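Local coordinates for segregation and condensation protein B (Mycobacterium tuberculosis, PDB 2Z99) that probably takes part in chromosome condensation and partition during cell division, as the winged-helix ScpB subunit that partners SMC and ScpA, at residues A[56-59]-A[60-63]. Sequence-based numbering, arbitrary orientation.
Sequences DELT and GRDS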
ATOM      1  N   ASP A  56      -4.268   2.266  20.831  1.00 36.07           N
ATOM      2  CA  ASP A  56      -4.378   1.565  22.111  1.00 36.73           C
ATOM      3  C   ASP A  56      -5.296   0.348  22.008  1.00 34.82           C
ATOM      4  O   ASP A  56      -5.010  -0.711  22.572  1.00 33.75           O
ATOM      5  CB  ASP A  56      -4.925   2.488  23.204  1.00 39.06           C
ATOM      6  CG  ASP A  56      -3.901   3.497  23.701  1.00 44.51           C
ATOM      7  OD1 ASP A  56      -2.678   3.226  23.611  1.00 42.55           O
ATOM      8  OD2 ASP A  56      -4.334   4.561  24.209  1.00 47.66           O
ATOM      9  N   GLU A  57      -6.415   0.506  21.303  1.00 35.37           N
ATOM     10  CA  GLU A  57      -7.361  -0.596  21.135  1.00 37.48           C
ATOM     11  C   GLU A  57      -6.730  -1.758  20.358  1.00 35.68           C
ATOM     12  O   GLU A  57      -6.854  -2.917  20.757  1.00 33.36           O
ATOM     13  CB  GLU A  57      -8.599  -0.115  20.379  1.00 40.38           C
ATOM     14  CG  GLU A  57      -9.302   1.057  21.004  1.00 46.41           C
ATOM     15  CD  GLU A  57     -10.304   1.700  20.059  1.00 50.59           C
ATOM     16  OE1 GLU A  57     -10.552   1.134  18.974  1.00 53.71           O
ATOM     17  OE2 GLU A  57     -10.848   2.772  20.405  1.00 55.55           O
ATOM     18  N   LEU A  58      -6.064  -1.442  19.247  1.00 35.66           N
ATOM     19  CA  LEU A  58      -5.422  -2.462  18.414  1.00 36.24           C
ATOM     20  C   LEU A  58      -4.402  -3.279  19.182  1.00 35.87           C
ATOM     21  O   LEU A  58      -4.377  -4.503  19.075  1.00 35.34           O
ATOM     22  CB  LEU A  58      -4.761  -1.816  17.195  1.00 34.15           C
ATOM     23  CG  LEU A  58      -5.804  -1.232  16.229  1.00 36.73           C
ATOM     24  CD1 LEU A  58      -5.133  -0.365  15.174  1.00 33.14           C
ATOM     25  CD2 LEU A  58      -6.600  -2.380  15.595  1.00 31.64           C
ATOM     26  N   THR A  59      -3.559  -2.626  19.973  1.00 37.54           N
ATOM     27  CA  THR A  59      -2.577  -3.397  20.721  1.00 39.37           C
ATOM     28  C   THR A  59      -3.236  -3.968  21.954  1.00 39.20           C
ATOM     29  O   THR A  59      -2.666  -4.784  22.663  1.00 40.76           O
ATOM     30  CB  THR A  59      -1.325  -2.560  21.090  1.00 39.22           C
ATOM     31  OG1 THR A  59      -1.002  -2.741  22.472  1.00 39.99           O
ATOM     32  CG2 THR A  59      -1.546  -1.132  20.798  1.00 38.92           C
ATOM     33  N   GLY A  60      -4.464  -3.544  22.196  1.00 41.18           N
ATOM     34  CA  GLY A  60      -5.201  -4.073  23.323  1.00 42.46           C
ATOM     35  C   GLY A  60      -5.695  -5.463  22.968  1.00 42.53           C
ATOM     36  O   GLY A  60      -5.871  -6.313  23.841  1.00 42.06           O
ATOM     37  N   ARG A  61      -5.927  -5.699  21.676  1.00 42.27           N
ATOM     38  CA  ARG A  61      -6.381  -7.010  21.230  1.00 41.15           C
ATOM     39  C   ARG A  61      -5.301  -7.737  20.455  1.00 41.76           C
ATOM     40  O   ARG A  61      -5.559  -8.753  19.810  1.00 40.80           O
ATOM     41  CB  ARG A  61      -7.648  -6.895  20.379  1.00 42.72           C
ATOM     42  CG  ARG A  61      -7.561  -6.059  19.131  1.00 39.14           C
ATOM     43  CD  ARG A  61      -8.963  -5.943  18.564  1.00 39.42           C
ATOM     44  NE  ARG A  61      -9.024  -5.260  17.273  1.00 44.01           N
ATOM     45  CZ  ARG A  61      -8.594  -5.774  16.121  1.00 45.46           C
ATOM     46  NH1 ARG A  61      -8.057  -6.995  16.070  1.00 43.93           N
ATOM     47  NH2 ARG A  61      -8.708  -5.059  15.012  1.00 47.81           N
ATOM     48  N   ASP A  62      -4.086  -7.204  20.538  1.00 40.78           N
ATOM     49  CA  ASP A  62      -2.937  -7.785  19.871  1.00 39.40           C
ATOM     50  C   ASP A  62      -3.248  -7.985  18.400  1.00 39.51           C
ATOM     51  O   ASP A  62      -2.996  -9.054  17.836  1.00 38.77           O
ATOM     52  CB  ASP A  62      -2.578  -9.120  20.521  1.00 41.37           C
ATOM     53  CG  ASP A  62      -1.120  -9.462  20.350  1.00 44.91           C
ATOM     54  OD1 ASP A  62      -0.361  -8.573  19.918  1.00 47.55           O
ATOM     55  OD2 ASP A  62      -0.718 -10.601  20.660  1.00 50.57           O
ATOM     56  N   SER A  63      -3.791  -6.947  17.779  1.00 36.81           N
ATOM     57  CA  SER A  63      -4.154  -7.029  16.381  1.00 38.03           C
ATOM     58  C   SER A  63      -2.957  -7.317  15.471  1.00 39.23           C
ATOM     59  O   SER A  63      -1.800  -7.159  15.871  1.00 39.24           O
ATOM     60  CB  SER A  63      -4.831  -5.734  15.940  1.00 34.24           C
ATOM     61  OG  SER A  63      -5.189  -5.824  14.574  1.00 35.15           O
TER
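Leu58 O and Ser63 N close a six-residue turn with a 2.8 Å, nearly straight hydrogen bond (N-H...O 174°), as the chain leaves its helix through Asp62, whose backbone is in the left-handed helical region. The same Leu58 O takes a second, longer bond from Arg61 N at 3.3 Å; the two donors come from opposite faces of its carbonyl plane, Arg61 N standing well above it. One carbonyl earlier, Glu57 O receives two weak bonds, from Gly60 N at 2.9 Å and from Arg61 N at 3.1 Å. The i to i+5 bond with left-handed Asp62 just before its donor is the outer bond of a Schellman motif, left incomplete because Asp62 N and Thr59 O are 3.5 Å apart. This turn leads the chain from helix 44-60 of the N-terminal winged-helix domain into strand 65-70, the first strand of the wing hairpin. Among the side chains, Leu58 and Arg61 run alongside each other in the same direction. With chi1 at 59°, Arg61 places CG against the turn, 3.5 Å from Leu58 O, and the chain then extends from CG to NE. Leu58 CD2 meets the guanidinium obliquely, 3.5 Å from Arg61 NH2, and also lies 3.8 Å from Ser63 CB. Ser63 CB in turn sits over one guanidinium face, offset toward its rim. Beyond this corner Glu21 of the second subunit uses both carboxylate oxygens, one in a salt bridge with Arg61 NH2 and the other hydrogen-bonded to Ser63 OG. That hydroxyl also bonds Ile65 N, and Asp62 OD2 forms a salt bridge with Arg81 NH1.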